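Local coordinates for protein LP04448p (Drosophila melanogaster, PDB 4QMH) that probably binds tubulin through its fourth TOG domain, part of a structurally diverse array with which the XMAP215 family drives microtubule polymerization, at residues G129-F134 with A160-G165; E154-L159 with P181-H186; A43-A48 with C81-T86; G204-L209 with A231-A236. All coordinates share one frame; numbering follows the deposited sequence.

Contact 1 of 4, residues G129-F134 with A160-G165; sequences GGYKEF and ADKLPG. With SO4 (sulfate ion), chain B.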
loop_
_atom_site.group_PDB
_atom_site.type_symbol
_atom_site.label_atom_id
_atom_site.label_comp_id
_atom_site.label_asym_id
_atom_site.label_seq_id
_atom_site.Cartn_x
_atom_site.Cartn_y
_atom_site.Cartn_z
ATOM N N GLY A 129 -9.202 -7.519 4.167
ATOM C CA GLY A 129 -8.917 -7.179 5.547
ATOM C C GLY A 129 -9.400 -5.805 5.954
ATOM O O GLY A 129 -9.379 -5.469 7.139
ATOM N N GLY A 130 -9.824 -5.015 4.972
ATOM C CA GLY A 130 -10.231 -3.640 5.197
ATOM C C GLY A 130 -9.139 -2.657 4.810
ATOM O O GLY A 130 -7.951 -2.944 4.922
ATOM N N TYR A 131 -9.540 -1.482 4.345
ATOM C CA TYR A 131 -8.575 -0.487 3.917
ATOM C C TYR A 131 -8.042 0.306 5.107
ATOM O O TYR A 131 -7.074 1.050 4.983
ATOM C CB TYR A 131 -9.222 0.444 2.894
ATOM C CG TYR A 131 -9.329 -0.148 1.508
ATOM C CD1 TYR A 131 -10.407 -0.951 1.148
ATOM C CD2 TYR A 131 -8.352 0.097 0.558
ATOM C CE1 TYR A 131 -10.498 -1.487 -0.135
ATOM C CE2 TYR A 131 -8.436 -0.427 -0.709
ATOM C CZ TYR A 131 -9.506 -1.220 -1.053
ATOM O OH TYR A 131 -9.572 -1.747 -2.327
ATOM N N LYS A 132 -8.662 0.121 6.265
ATOM C CA LYS A 132 -8.353 0.917 7.445
ATOM C C LYS A 132 -6.887 0.814 7.835
ATOM O O LYS A 132 -6.266 1.809 8.201
ATOM C CB LYS A 132 -9.240 0.471 8.612
ATOM C CG LYS A 132 -9.032 1.240 9.900
ATOM C CD LYS A 132 -10.161 0.931 10.881
ATOM C CE LYS A 132 -9.889 1.508 12.264
ATOM N NZ LYS A 132 -8.827 0.752 12.982
ATOM N N GLU A 133 -6.332 -0.395 7.759
ATOM C CA GLU A 133 -4.947 -0.605 8.170
ATOM C C GLU A 133 -3.919 0.066 7.275
ATOM O O GLU A 133 -2.758 0.195 7.683
ATOM C CB GLU A 133 -4.617 -2.097 8.302
ATOM C CG GLU A 133 -5.173 -2.735 9.559
ATOM C CD GLU A 133 -6.667 -2.917 9.473
ATOM O OE1 GLU A 133 -7.199 -2.947 8.341
ATOM O OE2 GLU A 133 -7.311 -3.040 10.527
ATOM N N PHE A 134 -4.315 0.496 6.076
ATOM C CA PHE A 134 -3.381 1.192 5.173
ATOM C C PHE A 134 -3.123 2.624 5.630
ATOM O O PHE A 134 -2.113 3.238 5.268
ATOM C CB PHE A 134 -3.927 1.261 3.742
ATOM C CG PHE A 134 -4.048 -0.075 3.056
ATOM C CD1 PHE A 134 -3.148 -1.092 3.310
ATOM C CD2 PHE A 134 -5.063 -0.296 2.140
ATOM C CE1 PHE A 134 -3.271 -2.316 2.664
ATOM C CE2 PHE A 134 -5.191 -1.516 1.485
ATOM C CZ PHE A 134 -4.297 -2.524 1.753
ATOM N N ALA A 160 -6.920 8.877 -5.074
ATOM C CA ALA A 160 -8.026 9.599 -5.700
ATOM C C ALA A 160 -9.193 8.659 -5.957
ATOM O O ALA A 160 -10.361 9.040 -5.850
ATOM C CB ALA A 160 -7.567 10.258 -7.016
ATOM N N ASP A 161 -8.862 7.414 -6.272
ATOM C CA ASP A 161 -9.843 6.390 -6.587
ATOM C C ASP A 161 -10.533 5.870 -5.324
ATOM O O ASP A 161 -11.741 5.668 -5.320
ATOM C CB ASP A 161 -9.162 5.244 -7.346
ATOM C CG ASP A 161 -10.133 4.152 -7.761
ATOM O OD1 ASP A 161 -11.233 4.485 -8.248
ATOM O OD2 ASP A 161 -9.791 2.958 -7.601
ATOM N N LYS A 162 -9.769 5.674 -4.251
ATOM C CA LYS A 162 -10.277 4.955 -3.085
ATOM C C LYS A 162 -10.845 5.840 -1.975
ATOM O O LYS A 162 -11.864 5.488 -1.365
ATOM C CB LYS A 162 -9.187 4.043 -2.504
ATOM C CG LYS A 162 -8.725 2.944 -3.445
ATOM C CD LYS A 162 -9.828 1.937 -3.721
ATOM C CE LYS A 162 -9.342 0.829 -4.642
ATOM N NZ LYS A 162 -10.438 -0.126 -4.977
ATOM N N LEU A 163 -10.206 6.976 -1.698
ATOM C CA LEU A 163 -10.658 7.812 -0.576
ATOM C C LEU A 163 -12.128 8.248 -0.653
ATOM O O LEU A 163 -12.815 8.263 0.366
ATOM C CB LEU A 163 -9.769 9.043 -0.397
ATOM C CG LEU A 163 -8.398 8.792 0.220
ATOM C CD1 LEU A 163 -7.574 10.080 0.182
ATOM C CD2 LEU A 163 -8.550 8.284 1.645
ATOM N N PRO A 164 -12.612 8.626 -1.845
ATOM C CA PRO A 164 -14.006 9.091 -1.844
ATOM C C PRO A 164 -15.017 8.000 -1.452
ATOM O O PRO A 164 -16.120 8.328 -1.001
ATOM C CB PRO A 164 -14.222 9.552 -3.294
ATOM C CG PRO A 164 -12.846 9.924 -3.775
ATOM C CD PRO A 164 -11.938 8.894 -3.128
ATOM N N GLY A 165 -14.645 6.728 -1.594
ATOM C CA GLY A 165 -15.567 5.641 -1.310
ATOM C C GLY A 165 -15.390 4.982 0.045
ATOM O O GLY A 165 -16.085 4.018 0.375
HETATM S S SO4 B . -12.803 -0.871 5.293
HETATM O O1 SO4 B . -13.444 -2.114 5.732
HETATM O O2 SO4 B . -12.286 -1.034 3.940
HETATM O O3 SO4 B . -13.793 0.211 5.279
HETATM O O4 SO4 B . -11.721 -0.541 6.222
#
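Within the helical solenoid of this TOG domain, the turn that follows helix 112-129 reaches the C-terminal part of helix 149-162 through one pair of side chains, Y131 and K162. The two meet at about a right angle. The K162 chain folds at chi2 (-66°) and then runs straight, which carries NZ to Y131 OH, 3.2 Å away, in a weak hydrogen bond, while K162 CE lies 3.5 Å from the same oxygen. The phenol has firmer partners in E127 and N123, so K162 adds one more polar neighbour to a buried hydroxyl. A sulfate, probably from the crystallisation liquor, sits on the backbone of the turn: Y131 N gives its O2 an almost straight bond of 2.8 Å (171°), K132 N reaches O4 weakly, and S170 OG bonds it too. The same O2 lies at the edge of the tyrosine ring, 3.4 Å from Y131 CD1. At G130 a side chain would jam against the preceding carbonyl O and also crowd sulfate O4, so the turn calls for glycine. A phenylalanine at Y131 would probably leave E127, N123 and K162 without their common hydroxyl partner. Beyond the pair, F134 lies against helices 96-106 and 112-129.

Contact 2 of 4, residues E154-L159 with P181-H186; sequences ELWAWL and PHLYAH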
loop_
_atom_site.group_PDB
_atom_site.type_symbol
_atom_site.label_atom_id
_atom_site.label_comp_id
_atom_site.label_asym_id
_atom_site.label_seq_id
_atom_site.Cartn_x
_atom_site.Cartn_y
_atom_site.Cartn_z
ATOM N N GLU A 154 1.177 6.481 -9.456
ATOM C CA GLU A 154 0.289 5.376 -9.084
ATOM C C GLU A 154 -0.413 5.650 -7.767
ATOM O O GLU A 154 -1.597 5.359 -7.619
ATOM C CB GLU A 154 1.052 4.056 -8.957
ATOM C CG GLU A 154 1.703 3.561 -10.216
ATOM C CD GLU A 154 0.722 3.097 -11.273
ATOM O OE1 GLU A 154 -0.444 2.800 -10.946
ATOM O OE2 GLU A 154 1.132 3.031 -12.446
ATOM N N LEU A 155 0.324 6.204 -6.811
ATOM C CA LEU A 155 -0.211 6.341 -5.457
ATOM C C LEU A 155 -1.268 7.438 -5.360
ATOM O O LEU A 155 -2.304 7.254 -4.716
ATOM C CB LEU A 155 0.923 6.544 -4.447
ATOM C CG LEU A 155 0.549 6.428 -2.974
ATOM C CD1 LEU A 155 -0.388 5.239 -2.710
ATOM C CD2 LEU A 155 1.815 6.332 -2.133
ATOM N N TRP A 156 -1.041 8.575 -6.013
ATOM C CA TRP A 156 -2.093 9.580 -6.075
ATOM C C TRP A 156 -3.339 9.078 -6.823
ATOM O O TRP A 156 -4.461 9.428 -6.466
ATOM C CB TRP A 156 -1.591 10.896 -6.684
ATOM C CG TRP A 156 -0.741 11.706 -5.740
ATOM C CD1 TRP A 156 0.549 12.112 -5.945
ATOM C CD2 TRP A 156 -1.116 12.205 -4.444
ATOM N NE1 TRP A 156 0.992 12.835 -4.868
ATOM C CE2 TRP A 156 -0.003 12.901 -3.928
ATOM C CE3 TRP A 156 -2.281 12.127 -3.671
ATOM C CZ2 TRP A 156 -0.017 13.520 -2.673
ATOM C CZ3 TRP A 156 -2.293 12.738 -2.427
ATOM C CH2 TRP A 156 -1.167 13.429 -1.938
ATOM N N ALA A 157 -3.156 8.260 -7.856
ATOM C CA ALA A 157 -4.308 7.730 -8.583
ATOM C C ALA A 157 -5.107 6.837 -7.653
ATOM O O ALA A 157 -6.333 6.858 -7.651
ATOM C CB ALA A 157 -3.856 6.934 -9.794
ATOM N N TRP A 158 -4.392 6.037 -6.868
ATOM C CA TRP A 158 -5.039 5.095 -5.968
ATOM C C TRP A 158 -5.781 5.840 -4.873
ATOM O O TRP A 158 -6.919 5.513 -4.561
ATOM C CB TRP A 158 -4.009 4.133 -5.380
ATOM C CG TRP A 158 -4.577 3.099 -4.437
ATOM C CD1 TRP A 158 -5.179 1.923 -4.774
ATOM C CD2 TRP A 158 -4.539 3.140 -3.007
ATOM N NE1 TRP A 158 -5.540 1.225 -3.630
ATOM C CE2 TRP A 158 -5.164 1.958 -2.534
ATOM C CE3 TRP A 158 -4.054 4.068 -2.077
ATOM C CZ2 TRP A 158 -5.305 1.683 -1.177
ATOM C CZ3 TRP A 158 -4.203 3.794 -0.727
ATOM C CH2 TRP A 158 -4.822 2.608 -0.291
ATOM N N LEU A 159 -5.150 6.857 -4.300
ATOM C CA LEU A 159 -5.824 7.648 -3.279
ATOM C C LEU A 159 -7.046 8.351 -3.857
ATOM O O LEU A 159 -8.090 8.408 -3.214
ATOM C CB LEU A 159 -4.867 8.671 -2.654
ATOM C CG LEU A 159 -3.743 8.080 -1.790
ATOM C CD1 LEU A 159 -2.648 9.117 -1.529
ATOM C CD2 LEU A 159 -4.297 7.550 -0.479
ATOM N N PRO A 181 1.092 17.882 3.122
ATOM C CA PRO A 181 2.255 18.585 2.557
ATOM C C PRO A 181 2.663 18.027 1.201
ATOM O O PRO A 181 3.127 18.774 0.331
ATOM C CB PRO A 181 3.355 18.326 3.592
ATOM C CG PRO A 181 2.616 18.109 4.873
ATOM C CD PRO A 181 1.352 17.386 4.483
ATOM N N HIS A 182 2.489 16.726 1.011
ATOM C CA HIS A 182 2.894 16.108 -0.249
ATOM C C HIS A 182 1.875 16.460 -1.322
ATOM O O HIS A 182 2.233 16.713 -2.462
ATOM C CB HIS A 182 3.043 14.603 -0.081
ATOM C CG HIS A 182 3.926 14.234 1.066
ATOM N ND1 HIS A 182 5.282 14.476 1.062
ATOM C CD2 HIS A 182 3.644 13.675 2.266
ATOM C CE1 HIS A 182 5.801 14.065 2.207
ATOM N NE2 HIS A 182 4.829 13.576 2.955
ATOM N N LEU A 183 0.603 16.511 -0.946
ATOM C CA LEU A 183 -0.419 16.925 -1.891
ATOM C C LEU A 183 -0.107 18.339 -2.387
ATOM O O LEU A 183 -0.168 18.617 -3.586
ATOM C CB LEU A 183 -1.782 16.917 -1.211
ATOM C CG LEU A 183 -2.948 17.376 -2.085
ATOM C CD1 LEU A 183 -3.218 16.359 -3.158
ATOM C CD2 LEU A 183 -4.169 17.545 -1.201
ATOM N N TYR A 184 0.226 19.238 -1.461
ATOM C CA TYR A 184 0.439 20.640 -1.824
ATOM C C TYR A 184 1.676 20.837 -2.703
ATOM O O TYR A 184 1.721 21.738 -3.545
ATOM C CB TYR A 184 0.501 21.524 -0.575
ATOM C CG TYR A 184 -0.836 21.676 0.125
ATOM C CD1 TYR A 184 -1.999 21.157 -0.436
ATOM C CD2 TYR A 184 -0.939 22.361 1.334
ATOM C CE1 TYR A 184 -3.225 21.298 0.194
ATOM C CE2 TYR A 184 -2.168 22.510 1.974
ATOM C CZ TYR A 184 -3.302 21.973 1.392
ATOM O OH TYR A 184 -4.525 22.107 2.013
ATOM N N ALA A 185 2.677 19.986 -2.526
ATOM C CA ALA A 185 3.838 20.032 -3.410
ATOM C C ALA A 185 3.522 19.416 -4.771
ATOM O O ALA A 185 3.887 19.968 -5.811
ATOM C CB ALA A 185 5.004 19.322 -2.781
ATOM N N HIS A 186 2.848 18.270 -4.760
ATOM C CA HIS A 186 2.669 17.490 -5.985
ATOM C C HIS A 186 1.609 18.043 -6.934
ATOM O O HIS A 186 1.639 17.748 -8.125
ATOM C CB HIS A 186 2.435 16.007 -5.660
ATOM C CG HIS A 186 3.571 15.378 -4.920
ATOM N ND1 HIS A 186 3.480 14.141 -4.313
ATOM C CD2 HIS A 186 4.826 15.822 -4.676
ATOM C CE1 HIS A 186 4.627 13.856 -3.728
ATOM N NE2 HIS A 186 5.461 14.864 -3.930
#
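W156 reaches H186 and L183 with its whole indole, and tracing it outward shows how one large side chain can join two helices whose axes, over these segments, come no nearer than 12.6 Å. From CB the indole sets off with CG anti to the carbonyl carbon (chi1 -76°), heading for residues 181-186. CD1 passes near H186 ND1, and W156 NE1 donates to that atom over 2.9 Å in a nearly straight bond (169°). The bond lies in the planes of both rings, which stand almost perpendicular, rim to rim. Accepting through ND1, H186 is likely to be neutral with its proton on NE2. W156 CZ2 abuts the backbone, 3.5 Å from L183 N, and W156 CH2 rests 3.6 Å from L183 CB. L183 CD1 lies over the face of the six-membered W156 ring, 4.1 Å from its centroid, as a CH-pi contact. A leucine in place of W156 would probably leave H186 ND1 without its donor and open a gap beside L183. The helices cross at -114°, and the indole between them touches L144 of helix 139-145 and N197 and A201 of helix 192-209, while L183 leans on M214 of helix 211-221.

Contact 3 of 4, residues A43-A48 with C81-T86; sequences AIISEA and CEQLAT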
loop_
_atom_site.group_PDB
_atom_site.type_symbol
_atom_site.label_atom_id
_atom_site.label_comp_id
_atom_site.label_asym_id
_atom_site.label_seq_id
_atom_site.Cartn_x
_atom_site.Cartn_y
_atom_site.Cartn_z
ATOM N N ALA A 43 3.593 -23.906 -2.235
ATOM C CA ALA A 43 2.967 -25.221 -2.119
ATOM C C ALA A 43 2.295 -25.401 -0.755
ATOM O O ALA A 43 1.235 -26.035 -0.651
ATOM C CB ALA A 43 3.981 -26.334 -2.396
ATOM N N ILE A 44 2.918 -24.851 0.286
ATOM C CA ILE A 44 2.364 -24.912 1.639
ATOM C C ILE A 44 1.024 -24.190 1.681
ATOM O O ILE A 44 0.039 -24.716 2.212
ATOM C CB ILE A 44 3.314 -24.275 2.688
ATOM C CG1 ILE A 44 4.515 -25.182 2.966
ATOM C CG2 ILE A 44 2.564 -24.029 3.987
ATOM C CD1 ILE A 44 5.654 -24.471 3.663
ATOM N N ILE A 45 0.985 -22.987 1.108
ATOM C CA ILE A 45 -0.253 -22.216 1.072
ATOM C C ILE A 45 -1.322 -22.899 0.210
ATOM O O ILE A 45 -2.476 -23.022 0.627
ATOM C CB ILE A 45 -0.015 -20.757 0.596
ATOM C CG1 ILE A 45 0.980 -20.063 1.527
ATOM C CG2 ILE A 45 -1.347 -20.011 0.547
ATOM C CD1 ILE A 45 1.594 -18.806 0.943
ATOM N N SER A 46 -0.945 -23.347 -0.988
ATOM C CA SER A 46 -1.883 -24.020 -1.883
ATOM C C SER A 46 -2.512 -25.258 -1.253
ATOM O O SER A 46 -3.713 -25.509 -1.401
ATOM C CB SER A 46 -1.177 -24.428 -3.181
ATOM O OG SER A 46 -0.973 -23.295 -4.004
ATOM N N GLU A 47 -1.693 -26.044 -0.566
ATOM C CA GLU A 47 -2.167 -27.298 0.016
ATOM C C GLU A 47 -3.145 -27.023 1.161
ATOM O O GLU A 47 -4.128 -27.746 1.334
ATOM C CB GLU A 47 -0.983 -28.133 0.514
ATOM C CG GLU A 47 -1.381 -29.428 1.240
ATOM C CD GLU A 47 -2.100 -30.438 0.347
ATOM O OE1 GLU A 47 -2.232 -30.191 -0.872
ATOM O OE2 GLU A 47 -2.530 -31.490 0.872
ATOM N N ALA A 48 -2.882 -25.978 1.943
ATOM C CA ALA A 48 -3.787 -25.606 3.027
ATOM C C ALA A 48 -5.094 -24.973 2.523
ATOM O O ALA A 48 -6.175 -25.214 3.078
ATOM C CB ALA A 48 -3.075 -24.677 4.013
ATOM N N CYS A 81 2.107 -13.059 -2.027
ATOM C CA CYS A 81 1.334 -12.253 -1.092
ATOM C C CYS A 81 -0.132 -12.193 -1.502
ATOM O O CYS A 81 -1.008 -12.165 -0.650
ATOM C CB CYS A 81 1.918 -10.846 -0.950
ATOM S SG CYS A 81 3.468 -10.822 -0.055
ATOM N N GLU A 82 -0.402 -12.185 -2.801
ATOM C CA GLU A 82 -1.788 -12.187 -3.254
ATOM C C GLU A 82 -2.432 -13.517 -2.879
ATOM O O GLU A 82 -3.557 -13.545 -2.375
ATOM C CB GLU A 82 -1.902 -11.921 -4.757
ATOM C CG GLU A 82 -3.286 -11.426 -5.160
ATOM C CD GLU A 82 -3.365 -10.992 -6.609
ATOM O OE1 GLU A 82 -2.354 -10.489 -7.144
ATOM O OE2 GLU A 82 -4.446 -11.157 -7.214
ATOM N N GLN A 83 -1.690 -14.603 -3.088
ATOM C CA GLN A 83 -2.132 -15.943 -2.704
ATOM C C GLN A 83 -2.396 -16.001 -1.193
ATOM O O GLN A 83 -3.383 -16.590 -0.738
ATOM C CB GLN A 83 -1.069 -16.963 -3.122
ATOM C CG GLN A 83 -1.322 -18.395 -2.692
ATOM C CD GLN A 83 -0.134 -19.305 -2.975
ATOM O OE1 GLN A 83 0.957 -18.844 -3.323
ATOM N NE2 GLN A 83 -0.344 -20.603 -2.832
ATOM N N LEU A 84 -1.521 -15.373 -0.416
ATOM C CA LEU A 84 -1.664 -15.379 1.028
ATOM C C LEU A 84 -2.937 -14.641 1.439
ATOM O O LEU A 84 -3.675 -15.075 2.335
ATOM C CB LEU A 84 -0.423 -14.746 1.683
ATOM C CG LEU A 84 -0.243 -14.916 3.191
ATOM C CD1 LEU A 84 0.192 -16.341 3.555
ATOM C CD2 LEU A 84 0.778 -13.913 3.699
ATOM N N ALA A 85 -3.212 -13.520 0.777
ATOM C CA ALA A 85 -4.405 -12.744 1.106
ATOM C C ALA A 85 -5.654 -13.586 0.899
ATOM O O ALA A 85 -6.542 -13.627 1.749
ATOM C CB ALA A 85 -4.476 -11.487 0.252
ATOM N N THR A 86 -5.713 -14.251 -0.247
ATOM C CA THR A 86 -6.862 -15.078 -0.580
ATOM C C THR A 86 -7.043 -16.187 0.457
ATOM O O THR A 86 -8.157 -16.452 0.904
ATOM C CB THR A 86 -6.716 -15.668 -1.992
ATOM O OG1 THR A 86 -6.712 -14.595 -2.951
ATOM C CG2 THR A 86 -7.866 -16.635 -2.295
#
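I45 and Q83 face each other between the long helices 31-48 and 71-88 of the HEAT-like TOG solenoid, which run 25° apart with a closest axis approach of 10.2 Å over these segments. The glutamine is fully extended: CG stands anti to the backbone N (chi1 175°) and the chain stays straight at chi2, pushing the amide across to helix 31-48. Q83 CG slides obliquely past I45 CG2 at 3.6 Å, and the amide then lies against I45, with Q83 NE2 3.4 Å from I45 CB. I45 holds CG1 anti to its carbonyl carbon; CG2 meets the glutamine, while I45 CD1, set by chi2 at 163°, reaches L84 CD1 at 3.9 Å. There the two branched chains cross at about a right angle, and L84 touches I51 in the loop after helix 31-48. Q83 NE2 comes within 3.0 Å of S46 OG, but the angle is too poor for a hydrogen bond. Both groups turn instead to Q42, Q83 NE2 donating to its backbone O and S46 OG bonding to its side-chain OE1. The chemistry is divided: hydrocarbon fills the buried side, while on the more exposed side one amide ties helix 71-88 to a backbone carbonyl of helix 31-48.

Contact 4 of 4, residues G204-L209 with A231-A236; sequences GIMIHL and AALEKA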
loop_
_atom_site.group_PDB
_atom_site.type_symbol
_atom_site.label_atom_id
_atom_site.label_comp_id
_atom_site.label_asym_id
_atom_site.label_seq_id
_atom_site.Cartn_x
_atom_site.Cartn_y
_atom_site.Cartn_z
ATOM N N GLY A 204 -10.853 13.720 -2.802
ATOM C CA GLY A 204 -10.795 12.603 -1.877
ATOM C C GLY A 204 -10.232 12.964 -0.515
ATOM O O GLY A 204 -10.768 12.547 0.502
ATOM N N ILE A 205 -9.120 13.699 -0.490
ATOM C CA ILE A 205 -8.543 14.180 0.762
ATOM C C ILE A 205 -9.539 15.073 1.492
ATOM O O ILE A 205 -9.770 14.921 2.693
ATOM C CB ILE A 205 -7.230 14.976 0.512
ATOM C CG1 ILE A 205 -6.188 14.094 -0.201
ATOM C CG2 ILE A 205 -6.691 15.572 1.815
ATOM C CD1 ILE A 205 -5.479 13.112 0.695
ATOM N N MET A 206 -10.151 16.000 0.765
ATOM C CA MET A 206 -11.088 16.928 1.395
ATOM C C MET A 206 -12.335 16.246 1.952
ATOM O O MET A 206 -12.913 16.721 2.924
ATOM C CB MET A 206 -11.495 18.016 0.409
ATOM C CG MET A 206 -12.167 19.205 1.077
ATOM S SD MET A 206 -12.584 20.484 -0.104
ATOM C CE MET A 206 -10.954 21.139 -0.452
ATOM N N ILE A 207 -12.762 15.152 1.329
ATOM C CA ILE A 207 -13.915 14.413 1.834
ATOM C C ILE A 207 -13.667 13.965 3.276
ATOM O O ILE A 207 -14.597 13.908 4.089
ATOM C CB ILE A 207 -14.257 13.213 0.928
ATOM C CG1 ILE A 207 -15.021 13.698 -0.301
ATOM C CG2 ILE A 207 -15.044 12.147 1.692
ATOM C CD1 ILE A 207 -15.155 12.652 -1.384
ATOM N N HIS A 208 -12.409 13.692 3.604
ATOM C CA HIS A 208 -12.050 13.258 4.952
ATOM C C HIS A 208 -11.615 14.373 5.905
ATOM O O HIS A 208 -11.856 14.286 7.105
ATOM C CB HIS A 208 -10.991 12.148 4.882
ATOM C CG HIS A 208 -11.509 10.892 4.263
ATOM N ND1 HIS A 208 -12.083 9.883 5.004
ATOM C CD2 HIS A 208 -11.598 10.506 2.967
ATOM C CE1 HIS A 208 -12.486 8.920 4.195
ATOM N NE2 HIS A 208 -12.195 9.269 2.954
ATOM N N LEU A 209 -10.983 15.419 5.383
ATOM C CA LEU A 209 -10.497 16.494 6.247
ATOM C C LEU A 209 -11.413 17.708 6.266
ATOM O O LEU A 209 -11.480 18.426 7.271
ATOM C CB LEU A 209 -9.093 16.933 5.831
ATOM C CG LEU A 209 -8.008 15.874 5.994
ATOM C CD1 LEU A 209 -6.619 16.495 5.745
ATOM C CD2 LEU A 209 -8.087 15.224 7.373
ATOM N N ALA A 231 -6.611 27.609 -5.197
ATOM C CA ALA A 231 -7.489 27.402 -6.347
ATOM C C ALA A 231 -7.983 25.963 -6.404
ATOM O O ALA A 231 -9.160 25.719 -6.666
ATOM C CB ALA A 231 -6.776 27.780 -7.647
ATOM N N ALA A 232 -7.081 25.013 -6.157
ATOM C CA ALA A 232 -7.437 23.592 -6.131
ATOM C C ALA A 232 -8.438 23.275 -5.021
ATOM O O ALA A 232 -9.389 22.522 -5.223
ATOM C CB ALA A 232 -6.188 22.737 -5.979
ATOM N N LEU A 233 -8.231 23.848 -3.842
ATOM C CA LEU A 233 -9.161 23.624 -2.742
ATOM C C LEU A 233 -10.525 24.187 -3.113
ATOM O O LEU A 233 -11.554 23.560 -2.856
ATOM C CB LEU A 233 -8.650 24.249 -1.439
ATOM C CG LEU A 233 -7.288 23.796 -0.906
ATOM C CD1 LEU A 233 -6.986 24.519 0.407
ATOM C CD2 LEU A 233 -7.265 22.303 -0.706
ATOM N N GLU A 234 -10.536 25.363 -3.737
ATOM C CA GLU A 234 -11.811 26.000 -4.074
ATOM C C GLU A 234 -12.528 25.254 -5.195
ATOM O O GLU A 234 -13.766 25.211 -5.228
ATOM C CB GLU A 234 -11.604 27.473 -4.432
ATOM C CG GLU A 234 -11.262 28.322 -3.225
ATOM C CD GLU A 234 -10.850 29.743 -3.570
ATOM O OE1 GLU A 234 -10.345 29.975 -4.689
ATOM O OE2 GLU A 234 -11.023 30.630 -2.707
ATOM N N LYS A 235 -11.754 24.661 -6.100
ATOM C CA LYS A 235 -12.323 23.892 -7.206
ATOM C C LYS A 235 -13.012 22.609 -6.710
ATOM O O LYS A 235 -14.034 22.198 -7.258
ATOM C CB LYS A 235 -11.256 23.575 -8.255
ATOM C CG LYS A 235 -11.785 22.875 -9.492
ATOM C CD LYS A 235 -10.663 22.594 -10.475
ATOM C CE LYS A 235 -11.183 21.949 -11.756
ATOM N NZ LYS A 235 -10.087 21.707 -12.740
ATOM N N ALA A 236 -12.462 22.003 -5.659
ATOM C CA ALA A 236 -12.966 20.725 -5.140
ATOM C C ALA A 236 -14.172 20.893 -4.225
ATOM O O ALA A 236 -15.076 20.052 -4.196
ATOM C CB ALA A 236 -11.859 19.986 -4.399
#
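M206 lays its terminal methyl against the backbone and side chain of L233, and nearly the whole contact passes through that one carbon. The thioether starts straight, with CG anti to the backbone N (chi1 -165°) and chi2 close to 180°, so that SD is carried well out from helix 192-209. Only at chi3 (-73°) does the chain bend, and this last turn brings CE to the surface of helix 226-236. There M206 CE lies 3.5 Å from L233 O and 3.8 Å from L233 CA, so the methyl touches peptide as well as hydrocarbon. The side of the leucine is met too, with M206 CE 3.9 Å from L233 CD2. One turn further along, A236 CB points toward helix 192-209 and approaches M206 CE at 4.2 Å; the CA atoms of M206 and A236, the nearest pair across the segments, are 7.8 Å apart. No hydrogen bond joins the two segments, and all three residues are buried, so the interface here is wholly one of van der Waals contact. M214 of helix 211-221 touches both M206 and L233, F211 adds to the cover of L233, and L240 of the C-terminal tail also reaches M206. A236 has a further neighbour in V202. Such apolar contact between helices that are close along the chain is what holds together an alpha-solenoid of HEAT-like repeats, the fold of TOG domains, and here it lies in the last part of the stack.

From the N terminus, contact 3 comes first: it brings helix 71-88 back beside helix 31-48 before the others begin. Contact 1 then closes the excursion through helix 139-145 and most of helix 149-162, returning to the turn after helix 112-129. Contact 2 crosses it, because residues 154-159 precede 160-165 on the shared helix 149-162 while their partner lies further on, in helix 173-186. W158 touches both Y131 and F134, joining the two sites. Contact 4 follows in series and ties helix 192-209 to helix 226-236; it meets contact 1 through L163 and H208, and contact 2 through Y184 and L233. Contact 3 stands apart, its centre about 40 Å from that of contact 4.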